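PDB 6M8M: putative large adhesion protein (Lap) involved in biofilm formation, which probably mediates bacterial attachment and biofilm formation through a calcium-binding PA14 domain that binds sugars such as glucose. Local coordinates for residues N53-I64 against S111-T119. Sequence-based numbering, arbitrary orientation.
Sequences NLSNVAQVKAFI and SSDAIVKLT. With CA (calcium ion), chain D.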
loop_
_atom_site.group_PDB
_atom_site.type_symbol
_atom_site.label_atom_id
_atom_site.label_comp_id
_atom_site.label_asym_id
_atom_site.label_seq_id
_atom_site.Cartn_x
_atom_site.Cartn_y
_atom_site.Cartn_z
ATOM N N ASN A 53 -2.165 -14.728 -12.756
ATOM C CA ASN A 53 -1.794 -14.423 -11.383
ATOM C C ASN A 53 -1.147 -13.048 -11.293
ATOM O O ASN A 53 -0.374 -12.657 -12.166
ATOM C CB ASN A 53 -0.805 -15.482 -10.907
ATOM C CG ASN A 53 -0.571 -15.424 -9.423
ATOM O OD1 ASN A 53 -1.427 -14.969 -8.662
ATOM N ND2 ASN A 53 0.588 -15.882 -8.995
ATOM N N LEU A 54 -1.460 -12.306 -10.240
ATOM C CA LEU A 54 -0.749 -11.059 -9.999
ATOM C C LEU A 54 0.690 -11.373 -9.633
ATOM O O LEU A 54 0.951 -12.192 -8.750
ATOM C CB LEU A 54 -1.399 -10.264 -8.878
ATOM C CG LEU A 54 -2.800 -9.750 -9.202
ATOM C CD1 LEU A 54 -3.291 -8.896 -8.029
ATOM C CD2 LEU A 54 -2.857 -8.951 -10.492
ATOM N N SER A 55 1.628 -10.720 -10.298
ATOM C CA SER A 55 3.028 -11.001 -10.007
ATOM C C SER A 55 3.985 -9.842 -10.245
ATOM O O SER A 55 5.169 -10.009 -9.945
ATOM C CB SER A 55 3.511 -12.203 -10.807
ATOM O OG SER A 55 3.552 -11.857 -12.173
ATOM N N ASN A 56 3.554 -8.693 -10.760
ATOM C CA ASN A 56 4.491 -7.596 -10.954
ATOM C C ASN A 56 3.769 -6.259 -10.922
ATOM O O ASN A 56 2.551 -6.170 -11.102
ATOM C CB ASN A 56 5.360 -7.752 -12.213
ATOM C CG ASN A 56 4.561 -7.729 -13.480
ATOM O OD1 ASN A 56 4.139 -6.677 -13.951
ATOM N ND2 ASN A 56 4.375 -8.902 -14.081
ATOM N N VAL A 57 4.560 -5.219 -10.677
ATOM C CA VAL A 57 4.035 -3.877 -10.469
ATOM C C VAL A 57 3.330 -3.352 -11.713
ATOM O O VAL A 57 2.255 -2.744 -11.618
ATOM C CB VAL A 57 5.160 -2.920 -10.031
ATOM C CG1 VAL A 57 4.670 -1.472 -10.026
ATOM C CG2 VAL A 57 5.709 -3.294 -8.663
ATOM N N ALA A 58 3.937 -3.529 -12.892
ATOM C CA ALA A 58 3.321 -2.970 -14.093
ATOM C C ALA A 58 1.948 -3.580 -14.336
ATOM O O ALA A 58 1.007 -2.883 -14.727
ATOM C CB ALA A 58 4.227 -3.188 -15.306
ATOM N N GLN A 59 1.820 -4.880 -14.112
ATOM C CA GLN A 59 0.540 -5.561 -14.270
ATOM C C GLN A 59 -0.495 -5.025 -13.290
ATOM O O GLN A 59 -1.658 -4.783 -13.649
ATOM C CB GLN A 59 0.779 -7.052 -14.040
ATOM C CG GLN A 59 -0.435 -7.925 -14.000
ATOM C CD GLN A 59 -0.130 -9.301 -13.441
ATOM O OE1 GLN A 59 0.869 -9.499 -12.744
ATOM N NE2 GLN A 59 -0.983 -10.255 -13.738
ATOM N N VAL A 60 -0.089 -4.842 -12.034
ATOM C CA VAL A 60 -0.985 -4.316 -11.009
ATOM C C VAL A 60 -1.409 -2.894 -11.349
ATOM O O VAL A 60 -2.589 -2.538 -11.255
ATOM C CB VAL A 60 -0.305 -4.438 -9.634
ATOM C CG1 VAL A 60 -0.985 -3.585 -8.580
ATOM C CG2 VAL A 60 -0.260 -5.900 -9.207
ATOM N N LYS A 61 -0.454 -2.056 -11.742
ATOM C CA LYS A 61 -0.780 -0.686 -12.112
ATOM C C LYS A 61 -1.736 -0.640 -13.292
ATOM O O LYS A 61 -2.600 0.243 -13.363
ATOM C CB LYS A 61 0.479 0.103 -12.429
ATOM C CG LYS A 61 1.262 0.471 -11.195
ATOM C CD LYS A 61 2.386 1.432 -11.500
ATOM C CE LYS A 61 3.111 1.873 -10.230
ATOM N NZ LYS A 61 2.332 2.846 -9.409
ATOM N N ALA A 62 -1.581 -1.552 -14.249
ATOM C CA ALA A 62 -2.476 -1.559 -15.402
ATOM C C ALA A 62 -3.891 -1.903 -14.982
ATOM O O ALA A 62 -4.856 -1.336 -15.512
ATOM C CB ALA A 62 -1.981 -2.546 -16.459
ATOM N N PHE A 63 -4.048 -2.847 -14.058
ATOM C CA PHE A 63 -5.388 -3.172 -13.588
ATOM C C PHE A 63 -5.998 -1.986 -12.846
ATOM O O PHE A 63 -7.165 -1.616 -13.072
ATOM C CB PHE A 63 -5.371 -4.406 -12.690
ATOM C CG PHE A 63 -6.740 -4.935 -12.402
ATOM C CD1 PHE A 63 -7.409 -5.706 -13.340
ATOM C CD2 PHE A 63 -7.378 -4.646 -11.211
ATOM C CE1 PHE A 63 -8.682 -6.176 -13.094
ATOM C CE2 PHE A 63 -8.650 -5.138 -10.950
ATOM C CZ PHE A 63 -9.301 -5.888 -11.897
ATOM N N ILE A 64 -5.220 -1.360 -11.961
ATOM C CA ILE A 64 -5.718 -0.191 -11.239
ATOM C C ILE A 64 -6.187 0.877 -12.217
ATOM O O ILE A 64 -7.266 1.459 -12.056
ATOM C CB ILE A 64 -4.625 0.368 -10.312
ATOM C CG1 ILE A 64 -4.335 -0.576 -9.147
ATOM C CG2 ILE A 64 -5.004 1.758 -9.828
ATOM C CD1 ILE A 64 -3.074 -0.219 -8.393
ATOM N N SER A 111 -12.432 -12.377 -3.865
ATOM C CA SER A 111 -11.705 -12.764 -5.060
ATOM C C SER A 111 -10.435 -13.510 -4.686
ATOM O O SER A 111 -10.025 -13.549 -3.526
ATOM C CB SER A 111 -11.355 -11.541 -5.907
ATOM O OG SER A 111 -10.536 -10.634 -5.176
ATOM N N SER A 112 -9.793 -14.077 -5.707
ATOM C CA SER A 112 -8.568 -14.843 -5.509
ATOM C C SER A 112 -7.397 -13.954 -5.120
ATOM O O SER A 112 -6.550 -14.355 -4.310
ATOM C CB SER A 112 -8.240 -15.614 -6.790
ATOM O OG SER A 112 -8.031 -14.742 -7.887
ATOM N N ASP A 113 -7.291 -12.781 -5.737
ATOM C CA ASP A 113 -6.164 -11.874 -5.607
ATOM C C ASP A 113 -6.705 -10.514 -5.181
ATOM O O ASP A 113 -7.890 -10.213 -5.338
ATOM C CB ASP A 113 -5.412 -11.724 -6.934
ATOM C CG ASP A 113 -4.760 -13.025 -7.435
ATOM O OD1 ASP A 113 -5.434 -14.084 -7.502
ATOM O OD2 ASP A 113 -3.559 -12.997 -7.783
ATOM N N ALA A 114 -5.826 -9.636 -4.710
ATOM C CA ALA A 114 -6.287 -8.337 -4.235
ATOM C C ALA A 114 -5.180 -7.310 -4.374
ATOM O O ALA A 114 -3.999 -7.625 -4.258
ATOM C CB ALA A 114 -6.735 -8.426 -2.782
ATOM N N ILE A 115 -5.589 -6.061 -4.589
ATOM C CA ILE A 115 -4.677 -4.939 -4.774
ATOM C C ILE A 115 -5.107 -3.821 -3.839
ATOM O O ILE A 115 -6.309 -3.538 -3.714
ATOM C CB ILE A 115 -4.722 -4.443 -6.233
ATOM C CG1 ILE A 115 -4.200 -5.517 -7.193
ATOM C CG2 ILE A 115 -3.937 -3.160 -6.412
ATOM C CD1 ILE A 115 -4.610 -5.311 -8.630
ATOM N N VAL A 116 -4.129 -3.160 -3.214
ATOM C CA VAL A 116 -4.378 -1.963 -2.417
ATOM C C VAL A 116 -3.530 -0.835 -2.976
ATOM O O VAL A 116 -2.343 -1.025 -3.275
ATOM C CB VAL A 116 -4.031 -2.198 -0.934
ATOM C CG1 VAL A 116 -4.187 -0.914 -0.128
ATOM C CG2 VAL A 116 -4.875 -3.311 -0.365
ATOM N N LYS A 117 -4.129 0.344 -3.107
ATOM C CA LYS A 117 -3.416 1.561 -3.459
ATOM C C LYS A 117 -3.632 2.584 -2.366
ATOM O O LYS A 117 -4.749 2.743 -1.868
ATOM C CB LYS A 117 -3.916 2.082 -4.789
ATOM C CG LYS A 117 -3.287 3.378 -5.224
ATOM C CD LYS A 117 -3.719 3.697 -6.646
ATOM C CE LYS A 117 -3.277 5.069 -7.086
ATOM N NZ LYS A 117 -3.733 5.304 -8.490
ATOM N N LEU A 118 -2.565 3.256 -1.988
ATOM C CA LEU A 118 -2.602 4.309 -0.984
ATOM C C LEU A 118 -1.963 5.549 -1.568
ATOM O O LEU A 118 -0.865 5.475 -2.120
ATOM C CB LEU A 118 -1.833 3.872 0.269
ATOM C CG LEU A 118 -2.491 2.739 1.063
ATOM C CD1 LEU A 118 -1.466 1.968 1.870
ATOM C CD2 LEU A 118 -3.558 3.300 1.991
ATOM N N THR A 119 -2.625 6.691 -1.428
ATOM C CA THR A 119 -2.102 7.935 -1.970
ATOM C C THR A 119 -2.279 9.078 -0.978
ATOM O O THR A 119 -3.196 9.094 -0.157
ATOM C CB THR A 119 -2.750 8.332 -3.297
ATOM O OG1 THR A 119 -4.164 8.357 -3.137
ATOM C CG2 THR A 119 -2.389 7.368 -4.396
HETATM CA CA CA D . -3.467 -15.503 -7.651
HETATM O O HOH W 1 -1.988 -17.406 -7.143
#
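In this buried contact helix 57-66 and the loop leading into it pack against one face of strand 113-122, Ile115 meeting the helix and Asp113 sharing a calcium ion with Asn53. Ile115 reaches four side chains. Its CG2 meets Ile64 CD1 (3.6 Å) and Val60 CG1, while Ile115 CG1 lies against Leu54 CD1 at 3.6 Å, the two side chains crossing nearly at right angles. Ile115 CG1 sits beside the backbone N (chi1 -65°), and the extended chain beyond it carries CD1 to 3.8 Å from Phe63 CD2. Farther along the strand, Lys117 CD lies 3.9 Å from Ile64 CG2. The short segments of helix and strand cross at 79°, so the helix also spans neighbouring strands of the antiparallel PA14 sheet: Ile64 touches Tyr43 on one and Val178 on the other. At the loop end Asp113 grips the calcium ion through both carboxylate oxygens, and Asn53 OD1 binds it at 2.3 Å; amide and carboxylate planes stand 79° apart. The metal bridges Asn53 OD1 and Asp113 OD2, only 3.0 Å from each other, with Gln47 OE1, the backbone O of Gln182 and a water completing the site. Asp113 OD2 further accepts a weak bond from Leu54 N (3.3 Å), and Ser112 OG donates to OD1 on its anti side. On the helix side, Gln59 fixes the loop, NE2 donating to Asn53 O (2.9 Å) and OE1 accepting from Ser55 N; Asn56 and Gln59 form the capping box.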